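Local coordinates for protein beta-catenin homolog sys-1 (Caenorhabditis elegans, PDB 3C2G) that acts as a transcriptional coregulator in the Wnt signalling asymmetry pathway, binding the TCF factor POP-1 directly to activate or repress target genes, at residues 411-416 and 468-473; 29-34 and 78-83; 296-301 and 334-339. All coordinates share one frame; numbering follows the deposited sequence.

Overall arrangement
The chain is an all-helical armadillo domain with no strands, and the three contacts come one after another along it, each closing before the next opens. Contact 2 comes first, joining helices 20-37 and 71-90. Contact 3 follows, where the start of helix 298-311 meets the turn after helix 325-335, and contact 1 sets the loop after helix 388-409 against the end of helix 457-472. No helix is shared. Contacts 1 and 2 lie on opposite sides of the chain's centre, their centres about 76 Å apart; contact 3 is about 47 Å from contact 2 and about 35 Å from contact 1, centre to centre. Each links segments 33 to 52 residues apart, as expected of an elongated, repeat-built scaffold.

Contact 1: 411-416 and 468-473; sequences MWIPTP and FILLLR
I413, in the loop that follows helix 388-409, pushes its side chain against the C-terminal end of helix 457-472, where it meets L470 and R473. From CB, which points toward that helix end, the side chain forks. The CG2 branch lies anti to the backbone N and runs to the R473 end, 3.7 Å from R473 O, while the guanidinium comes up obliquely with R473 NH2 4.0 Å from I413 CG2. I413 CG1, set beside the backbone N (chi1 -58°), passes the same R473 O at 3.8 Å. Its tip goes on to L470: I413 CD1 sits 3.6 Å from L470 O and 3.7 Å from L470 CD2, the two side chains crossing at about a right angle. An alanine here is likely to open a gap beside L470 and leave the R473 guanidinium without the methyl it lies against. L470 O is hydrogen-bonded to T474 OG1, and L470 packs back on N406 and L409 of helix 388-409. With methyl and methylene groups meeting carbonyls and a guanidinium, the fit across these segments depends on shape and van der Waals contact, and no direct charge pairing ties the loop to the helix end.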
loop_
_atom_site.group_PDB
_atom_site.type_symbol
_atom_site.label_atom_id
_atom_site.label_comp_id
_atom_site.label_asym_id
_atom_site.label_seq_id
_atom_site.Cartn_x
_atom_site.Cartn_y
_atom_site.Cartn_z
HETATM N N MSE A 411 2.903 -20.717 -19.326
HETATM C CA MSE A 411 2.030 -21.262 -20.370
HETATM C C MSE A 411 2.744 -22.145 -21.393
HETATM O O MSE A 411 2.239 -23.186 -21.779
HETATM C CB MSE A 411 1.352 -20.122 -21.136
HETATM C CG MSE A 411 0.350 -19.300 -20.342
HETATM SE SE MSE A 411 -0.189 -17.685 -21.337
HETATM C CE MSE A 411 -0.892 -18.521 -22.977
ATOM N N TRP A 412 3.922 -21.718 -21.825
ATOM C CA TRP A 412 4.525 -22.237 -23.042
ATOM C C TRP A 412 5.704 -23.162 -22.834
ATOM O O TRP A 412 6.298 -23.633 -23.803
ATOM C CB TRP A 412 4.938 -21.079 -23.940
ATOM C CG TRP A 412 3.808 -20.204 -24.268
ATOM C CD1 TRP A 412 2.635 -20.576 -24.842
ATOM C CD2 TRP A 412 3.718 -18.797 -24.036
ATOM N NE1 TRP A 412 1.819 -19.491 -24.990
ATOM C CE2 TRP A 412 2.458 -18.381 -24.505
ATOM C CE3 TRP A 412 4.583 -17.844 -23.481
ATOM C CZ2 TRP A 412 2.038 -17.054 -24.444
ATOM C CZ3 TRP A 412 4.165 -16.526 -23.423
ATOM C CH2 TRP A 412 2.902 -16.143 -23.900
ATOM N N ILE A 413 6.047 -23.416 -21.579
ATOM C CA ILE A 413 7.139 -24.323 -21.280
ATOM C C ILE A 413 6.564 -25.717 -21.041
ATOM O O ILE A 413 5.644 -25.876 -20.228
ATOM C CB ILE A 413 8.003 -23.813 -20.108
ATOM C CG1 ILE A 413 8.554 -22.424 -20.452
ATOM C CG2 ILE A 413 9.162 -24.767 -19.830
ATOM C CD1 ILE A 413 9.035 -21.623 -19.279
ATOM N N PRO A 414 7.077 -26.720 -21.787
ATOM C CA PRO A 414 6.617 -28.113 -21.738
ATOM C C PRO A 414 6.535 -28.666 -20.324
ATOM O O PRO A 414 7.560 -28.839 -19.670
ATOM C CB PRO A 414 7.690 -28.870 -22.542
ATOM C CG PRO A 414 8.826 -27.893 -22.728
ATOM C CD PRO A 414 8.165 -26.561 -22.769
ATOM N N THR A 415 5.313 -28.913 -19.861
ATOM C CA THR A 415 5.077 -29.550 -18.569
ATOM C C THR A 415 4.612 -30.991 -18.799
ATOM O O THR A 415 3.609 -31.209 -19.488
ATOM C CB THR A 415 4.030 -28.782 -17.735
ATOM N N PRO A 416 5.354 -31.978 -18.244
ATOM C CA PRO A 416 5.026 -33.409 -18.337
ATOM C C PRO A 416 3.561 -33.708 -18.022
ATOM O O PRO A 416 2.973 -34.606 -18.639
ATOM C CB PRO A 416 5.930 -34.037 -17.274
ATOM C CG PRO A 416 7.126 -33.158 -17.260
ATOM C CD PRO A 416 6.600 -31.760 -17.481
ATOM N N PHE A 468 15.477 -15.177 -17.146
ATOM C CA PHE A 468 16.400 -15.822 -18.060
ATOM C C PHE A 468 16.172 -17.323 -18.095
ATOM O O PHE A 468 16.146 -17.919 -19.167
ATOM C CB PHE A 468 17.850 -15.509 -17.691
ATOM C CG PHE A 468 18.284 -14.136 -18.086
ATOM C CD1 PHE A 468 18.210 -13.726 -19.408
ATOM C CD2 PHE A 468 18.785 -13.244 -17.138
ATOM C CE1 PHE A 468 18.614 -12.432 -19.774
ATOM C CE2 PHE A 468 19.188 -11.946 -17.507
ATOM C CZ PHE A 468 19.099 -11.549 -18.818
ATOM N N ILE A 469 15.996 -17.922 -16.923
ATOM C CA ILE A 469 15.645 -19.328 -16.829
ATOM C C ILE A 469 14.442 -19.638 -17.723
ATOM O O ILE A 469 14.522 -20.504 -18.591
ATOM C CB ILE A 469 15.359 -19.750 -15.379
ATOM C CG1 ILE A 469 16.654 -19.760 -14.569
ATOM C CG2 ILE A 469 14.698 -21.127 -15.328
ATOM C CD1 ILE A 469 16.447 -19.769 -13.058
ATOM N N LEU A 470 13.344 -18.919 -17.528
ATOM C CA LEU A 470 12.120 -19.187 -18.277
ATOM C C LEU A 470 12.218 -18.860 -19.769
ATOM O O LEU A 470 11.719 -19.618 -20.603
ATOM C CB LEU A 470 10.939 -18.455 -17.654
ATOM C CG LEU A 470 10.607 -18.846 -16.214
ATOM C CD1 LEU A 470 9.436 -18.010 -15.680
ATOM C CD2 LEU A 470 10.327 -20.343 -16.089
ATOM N N LEU A 471 12.843 -17.735 -20.108
ATOM C CA LEU A 471 13.049 -17.384 -21.509
ATOM C C LEU A 471 13.816 -18.482 -22.246
ATOM O O LEU A 471 13.430 -18.877 -23.338
ATOM C CB LEU A 471 13.768 -16.051 -21.656
ATOM C CG LEU A 471 12.885 -14.816 -21.517
ATOM C CD1 LEU A 471 13.747 -13.570 -21.339
ATOM C CD2 LEU A 471 11.919 -14.656 -22.691
ATOM N N LEU A 472 14.876 -18.993 -21.628
ATOM C CA LEU A 472 15.740 -19.967 -22.284
ATOM C C LEU A 472 15.106 -21.349 -22.342
ATOM O O LEU A 472 15.561 -22.188 -23.093
ATOM C CB LEU A 472 17.123 -20.038 -21.627
ATOM C CG LEU A 472 17.992 -18.778 -21.590
ATOM C CD1 LEU A 472 19.222 -19.065 -20.784
ATOM C CD2 LEU A 472 18.386 -18.249 -22.965
ATOM N N ARG A 473 14.053 -21.580 -21.571
ATOM C CA ARG A 473 13.347 -22.857 -21.610
ATOM C C ARG A 473 12.123 -22.786 -22.507
ATOM O O ARG A 473 11.374 -23.752 -22.631
ATOM C CB ARG A 473 12.940 -23.287 -20.210
ATOM C CG ARG A 473 14.064 -23.906 -19.418
ATOM C CD ARG A 473 13.709 -24.003 -17.952
ATOM N NE ARG A 473 12.689 -25.015 -17.706
ATOM C CZ ARG A 473 11.934 -25.076 -16.609
ATOM N NH1 ARG A 473 12.081 -24.168 -15.640
ATOM N NH2 ARG A 473 11.027 -26.048 -16.484
#

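Contact 2: 29-34 and 78-83; sequences TIRTWI and WYNLLD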
loop_
_atom_site.group_PDB
_atom_site.type_symbol
_atom_site.label_atom_id
_atom_site.label_comp_id
_atom_site.label_asym_id
_atom_site.label_seq_id
_atom_site.Cartn_x
_atom_site.Cartn_y
_atom_site.Cartn_z
ATOM N N THR A 29 -20.189 37.474 26.916
ATOM C CA THR A 29 -19.268 38.141 27.825
ATOM C C THR A 29 -18.000 37.317 28.034
ATOM O O THR A 29 -16.893 37.801 27.776
ATOM C CB THR A 29 -19.971 38.448 29.174
ATOM O OG1 THR A 29 -21.112 39.285 28.932
ATOM C CG2 THR A 29 -19.032 39.141 30.148
ATOM N N ILE A 30 -18.169 36.071 28.476
ATOM C CA ILE A 30 -17.043 35.149 28.658
ATOM C C ILE A 30 -16.233 34.954 27.365
ATOM O O ILE A 30 -15.007 34.931 27.398
ATOM C CB ILE A 30 -17.506 33.787 29.229
ATOM C CG1 ILE A 30 -18.058 33.971 30.649
ATOM C CG2 ILE A 30 -16.354 32.760 29.220
ATOM C CD1 ILE A 30 -18.898 32.806 31.168
ATOM N N ARG A 31 -16.920 34.840 26.231
ATOM C CA ARG A 31 -16.240 34.681 24.946
ATOM C C ARG A 31 -15.412 35.915 24.624
ATOM O O ARG A 31 -14.244 35.817 24.248
ATOM C CB ARG A 31 -17.249 34.401 23.831
ATOM C CG ARG A 31 -16.619 34.136 22.476
ATOM C CD ARG A 31 -17.678 33.987 21.391
ATOM N NE ARG A 31 -17.062 33.965 20.068
ATOM C CZ ARG A 31 -17.049 34.984 19.215
ATOM N NH1 ARG A 31 -17.640 36.137 19.520
ATOM N NH2 ARG A 31 -16.444 34.844 18.044
ATOM N N THR A 32 -16.027 37.079 24.796
ATOM C CA THR A 32 -15.362 38.348 24.543
ATOM C C THR A 32 -14.098 38.476 25.381
ATOM O O THR A 32 -13.037 38.810 24.860
ATOM C CB THR A 32 -16.309 39.518 24.817
ATOM O OG1 THR A 32 -17.514 39.319 24.067
ATOM C CG2 THR A 32 -15.671 40.840 24.412
ATOM N N TRP A 33 -14.211 38.178 26.673
ATOM C CA TRP A 33 -13.063 38.213 27.574
ATOM C C TRP A 33 -11.910 37.343 27.080
ATOM O O TRP A 33 -10.764 37.789 27.047
ATOM C CB TRP A 33 -13.486 37.801 28.987
ATOM C CG TRP A 33 -12.358 37.636 29.967
ATOM C CD1 TRP A 33 -11.491 38.597 30.395
ATOM C CD2 TRP A 33 -11.993 36.435 30.652
ATOM N NE1 TRP A 33 -10.597 38.070 31.300
ATOM C CE2 TRP A 33 -10.885 36.743 31.478
ATOM C CE3 TRP A 33 -12.487 35.124 30.645
ATOM C CZ2 TRP A 33 -10.266 35.790 32.289
ATOM C CZ3 TRP A 33 -11.873 34.176 31.452
ATOM C CH2 TRP A 33 -10.772 34.513 32.264
ATOM N N ILE A 34 -12.236 36.108 26.694
ATOM C CA ILE A 34 -11.253 35.145 26.193
ATOM C C ILE A 34 -10.619 35.611 24.882
ATOM O O ILE A 34 -9.395 35.614 24.751
ATOM C CB ILE A 34 -11.870 33.722 26.058
ATOM C CG1 ILE A 34 -12.182 33.160 27.450
ATOM C CG2 ILE A 34 -10.934 32.780 25.297
ATOM C CD1 ILE A 34 -13.108 31.969 27.463
ATOM N N TRP A 78 -25.018 28.291 21.799
ATOM C CA TRP A 78 -24.034 27.248 21.470
ATOM C C TRP A 78 -22.902 27.728 20.559
ATOM O O TRP A 78 -21.747 27.329 20.735
ATOM C CB TRP A 78 -24.716 26.011 20.881
ATOM C CG TRP A 78 -25.770 25.407 21.794
ATOM C CD1 TRP A 78 -25.928 25.632 23.145
ATOM C CD2 TRP A 78 -26.783 24.461 21.431
ATOM N NE1 TRP A 78 -26.982 24.890 23.630
ATOM C CE2 TRP A 78 -27.519 24.158 22.605
ATOM C CE3 TRP A 78 -27.139 23.837 20.231
ATOM C CZ2 TRP A 78 -28.595 23.272 22.607
ATOM C CZ3 TRP A 78 -28.214 22.949 20.231
ATOM C CH2 TRP A 78 -28.928 22.671 21.416
ATOM N N TYR A 79 -23.206 28.610 19.609
ATOM C CA TYR A 79 -22.147 29.118 18.755
ATOM C C TYR A 79 -21.069 29.785 19.591
ATOM O O TYR A 79 -19.882 29.646 19.295
ATOM C CB TYR A 79 -22.667 30.081 17.690
ATOM C CG TYR A 79 -21.573 30.566 16.766
ATOM C CD1 TYR A 79 -21.220 29.833 15.629
ATOM C CD2 TYR A 79 -20.869 31.744 17.037
ATOM C CE1 TYR A 79 -20.198 30.265 14.781
ATOM C CE2 TYR A 79 -19.843 32.186 16.188
ATOM C CZ TYR A 79 -19.521 31.440 15.062
ATOM O OH TYR A 79 -18.522 31.868 14.209
ATOM N N ASN A 80 -21.488 30.510 20.631
ATOM C CA ASN A 80 -20.556 31.201 21.525
ATOM C C ASN A 80 -19.727 30.232 22.356
ATOM O O ASN A 80 -18.498 30.333 22.401
ATOM C CB ASN A 80 -21.311 32.167 22.443
ATOM C CG ASN A 80 -21.654 33.481 21.762
ATOM O OD1 ASN A 80 -21.032 34.497 22.035
ATOM N ND2 ASN A 80 -22.641 33.463 20.873
ATOM N N LEU A 81 -20.409 29.289 23.007
ATOM C CA LEU A 81 -19.751 28.271 23.818
ATOM C C LEU A 81 -18.839 27.355 22.987
ATOM O O LEU A 81 -17.727 27.016 23.409
ATOM C CB LEU A 81 -20.787 27.446 24.579
ATOM C CG LEU A 81 -21.800 28.198 25.455
ATOM C CD1 LEU A 81 -22.856 27.250 25.960
ATOM C CD2 LEU A 81 -21.143 28.918 26.627
ATOM N N LEU A 82 -19.295 26.971 21.795
ATOM C CA LEU A 82 -18.485 26.106 20.943
ATOM C C LEU A 82 -17.275 26.843 20.422
ATOM O O LEU A 82 -16.225 26.241 20.218
ATOM C CB LEU A 82 -19.306 25.505 19.806
ATOM C CG LEU A 82 -20.422 24.567 20.284
ATOM C CD1 LEU A 82 -21.376 24.197 19.147
ATOM C CD2 LEU A 82 -19.846 23.331 20.967
ATOM N N ASP A 83 -17.409 28.154 20.245
ATOM C CA ASP A 83 -16.278 28.971 19.810
ATOM C C ASP A 83 -15.228 29.102 20.902
ATOM O O ASP A 83 -14.035 29.136 20.613
ATOM C CB ASP A 83 -16.713 30.352 19.339
ATOM C CG ASP A 83 -15.573 31.114 18.684
ATOM O OD1 ASP A 83 -15.132 30.717 17.580
ATOM O OD2 ASP A 83 -15.092 32.093 19.290
#
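Two helices near the N-terminal end of the armadillo domain, 20-37 and 71-90, are bridged here by a salt bridge between R31 and D83. R31 extends from CG to NE with its CG anti to the backbone N (chi1 -176°), a reach that carries the guanidinium across to the second helix. R31 NE gives the main bond, to D83 OD2 at 2.8 Å with an N-H...O angle of 153°; R31 NH2 adds a weak one to the same oxygen at 3.3 Å. Both donors therefore converge on a single carboxylate oxygen in place of a two-oxygen fork. The carboxylate meets the guanidinium at its edge, but NE approaches OD2 from above the carboxylate plane, and the two planes are turned 57° apart. N80 lies across the aliphatic part of the arginine, with N80 OD1 3.5 Å from R31 CD, while N80 ND2 bonds to Q76 O one turn back. D83 has further charged partners, R87 on OD2 and R86 on OD1, so three arginines surround it, which would probably favour its ionised form. Around this polar link, I84 of helix 71-90 touches R31, I30 and I34; I54 of helix 47-62 packs on I30 and I34, helix 3-13 touches T29 and I30, and Q139 of helix 134-150 reaches Y79 and D83.

Contact 3: 296-301 and 334-339; sequences PNNDLI and EIHPDD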
loop_
_atom_site.group_PDB
_atom_site.type_symbol
_atom_site.label_atom_id
_atom_site.label_comp_id
_atom_site.label_asym_id
_atom_site.label_seq_id
_atom_site.Cartn_x
_atom_site.Cartn_y
_atom_site.Cartn_z
ATOM N N PRO A 296 -9.092 13.427 -15.388
ATOM C CA PRO A 296 -7.706 13.881 -15.490
ATOM C C PRO A 296 -7.268 14.739 -14.310
ATOM O O PRO A 296 -7.263 15.961 -14.389
ATOM C CB PRO A 296 -7.681 14.671 -16.804
ATOM C CG PRO A 296 -9.111 15.150 -16.987
ATOM C CD PRO A 296 -10.006 14.148 -16.301
ATOM N N ASN A 297 -6.895 14.074 -13.226
ATOM C CA ASN A 297 -6.280 14.707 -12.077
ATOM C C ASN A 297 -5.305 13.717 -11.433
ATOM O O ASN A 297 -5.698 12.613 -11.012
ATOM C CB ASN A 297 -7.348 15.145 -11.074
ATOM C CG ASN A 297 -6.752 15.695 -9.799
ATOM O OD1 ASN A 297 -6.291 14.945 -8.937
ATOM N ND2 ASN A 297 -6.744 17.012 -9.676
ATOM N N ASN A 298 -4.042 14.118 -11.348
ATOM C CA ASN A 298 -2.974 13.218 -10.950
ATOM C C ASN A 298 -3.000 12.738 -9.507
ATOM O O ASN A 298 -2.596 11.608 -9.226
ATOM C CB ASN A 298 -1.608 13.808 -11.333
ATOM C CG ASN A 298 -1.439 13.910 -12.837
ATOM O OD1 ASN A 298 -2.298 13.448 -13.597
ATOM N ND2 ASN A 298 -0.343 14.512 -13.279
ATOM N N ASP A 299 -3.469 13.573 -8.588
ATOM C CA ASP A 299 -3.586 13.139 -7.199
ATOM C C ASP A 299 -4.645 12.062 -7.110
ATOM O O ASP A 299 -4.474 11.056 -6.436
ATOM C CB ASP A 299 -3.934 14.313 -6.273
ATOM C CG ASP A 299 -2.733 15.223 -5.997
ATOM O OD1 ASP A 299 -1.577 14.733 -6.051
ATOM O OD2 ASP A 299 -2.943 16.429 -5.719
ATOM N N LEU A 300 -5.742 12.292 -7.813
ATOM C CA LEU A 300 -6.840 11.360 -7.845
ATOM C C LEU A 300 -6.370 10.050 -8.498
ATOM O O LEU A 300 -6.604 8.970 -7.962
ATOM C CB LEU A 300 -8.034 11.990 -8.586
ATOM C CG LEU A 300 -9.366 11.246 -8.621
ATOM C CD1 LEU A 300 -10.447 12.136 -9.185
ATOM C CD2 LEU A 300 -9.251 10.010 -9.490
ATOM N N ILE A 301 -5.679 10.150 -9.631
ATOM C CA ILE A 301 -5.162 8.961 -10.302
ATOM C C ILE A 301 -4.157 8.198 -9.420
ATOM O O ILE A 301 -4.266 6.975 -9.271
ATOM C CB ILE A 301 -4.594 9.285 -11.721
ATOM C CG1 ILE A 301 -5.735 9.750 -12.635
ATOM C CG2 ILE A 301 -3.874 8.059 -12.321
ATOM C CD1 ILE A 301 -5.298 10.569 -13.820
ATOM N N GLU A 334 0.893 2.807 -20.079
ATOM C CA GLU A 334 1.605 3.190 -21.290
ATOM C C GLU A 334 1.876 4.702 -21.417
ATOM O O GLU A 334 2.984 5.089 -21.798
ATOM C CB GLU A 334 0.840 2.683 -22.518
ATOM C CG GLU A 334 1.610 2.756 -23.838
ATOM C CD GLU A 334 0.788 2.251 -25.019
ATOM O OE1 GLU A 334 -0.464 2.268 -24.941
ATOM O OE2 GLU A 334 1.392 1.839 -26.032
ATOM N N ILE A 335 0.885 5.546 -21.097
ATOM C CA ILE A 335 1.034 6.998 -21.315
ATOM C C ILE A 335 1.250 7.873 -20.073
ATOM O O ILE A 335 1.767 8.987 -20.194
ATOM C CB ILE A 335 -0.090 7.623 -22.237
ATOM C CG1 ILE A 335 -1.226 8.284 -21.429
ATOM C CG2 ILE A 335 -0.569 6.637 -23.325
ATOM C CD1 ILE A 335 -2.344 7.367 -20.953
ATOM N N HIS A 336 0.873 7.395 -18.889
ATOM C CA HIS A 336 0.976 8.241 -17.697
ATOM C C HIS A 336 2.414 8.473 -17.270
ATOM O O HIS A 336 3.133 7.528 -16.975
ATOM C CB HIS A 336 0.165 7.715 -16.522
ATOM C CG HIS A 336 -0.121 8.762 -15.497
ATOM N ND1 HIS A 336 -1.304 9.470 -15.469
ATOM C CD2 HIS A 336 0.640 9.264 -14.498
ATOM C CE1 HIS A 336 -1.269 10.344 -14.482
ATOM N NE2 HIS A 336 -0.103 10.234 -13.872
ATOM N N PRO A 337 2.831 9.746 -17.226
ATOM C CA PRO A 337 4.251 10.046 -17.062
ATOM C C PRO A 337 4.842 9.888 -15.654
ATOM O O PRO A 337 6.065 10.021 -15.494
ATOM C CB PRO A 337 4.356 11.501 -17.526
ATOM C CG PRO A 337 3.003 12.087 -17.289
ATOM C CD PRO A 337 2.003 10.964 -17.349
ATOM N N ASP A 338 4.036 9.588 -14.637
ATOM C CA ASP A 338 4.646 9.494 -13.308
ATOM C C ASP A 338 4.867 8.094 -12.727
ATOM O O ASP A 338 4.002 7.204 -12.796
ATOM C CB ASP A 338 4.090 10.558 -12.338
ATOM C CG ASP A 338 3.358 9.987 -11.165
ATOM O OD1 ASP A 338 2.157 9.693 -11.290
ATOM O OD2 ASP A 338 3.974 9.890 -10.091
ATOM N N ASP A 339 6.064 7.914 -12.175
ATOM C CA ASP A 339 6.547 6.613 -11.729
ATOM C C ASP A 339 5.689 5.928 -10.679
ATOM O O ASP A 339 5.652 4.698 -10.636
ATOM C CB ASP A 339 7.994 6.711 -11.251
ATOM C CG ASP A 339 8.977 6.900 -12.402
ATOM O OD1 ASP A 339 8.642 6.566 -13.567
ATOM O OD2 ASP A 339 10.100 7.385 -12.136
#
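H336 projects its imidazole from the turn after helix 325-335 into the first turn of helix 298-311, where CE1 meets N298 and I301. The histidine is the first residue to leave the helical conformation, and its chi1 of -160° puts the ring opposite its own backbone N, with the CE1 corner leading. N298 answers with its amide oxygen: N298 OD1 lies 3.4 Å from H336 CE1, at the ring edge and near its plane, and 3.9 Å from H336 NE2. The carbon corner is thus the nearer of the two, and the amide plane stands 66° from the ring. I301, one turn further on, comes from the opposite direction and offers two methyls, CG2 and CD1, each 4.1 Å from H336 CE1. Its CG2 lies anti to the backbone N and CG1 beside it (chi1 -66°), a fork that brings both branches to the same ring atom, CG2 obliquely. P337 CD lies over one face of the imidazole, 3.5 Å above the plane and offset toward the rim. The helix start that carries N298 is fixed by N297 at the N-cap: L300 N donates to N297 OD1 at 2.9 Å, in the carbonyl plane. D338 caps the next helix, 339-352, through a weak bond from E340 N. V341 of that helix touches both I301 and H336, while L300 turns to I260 and F264 of helix 251-270, so the start of helix 298-311 touches helix 251-270 through L300 and helix 339-352 through I301.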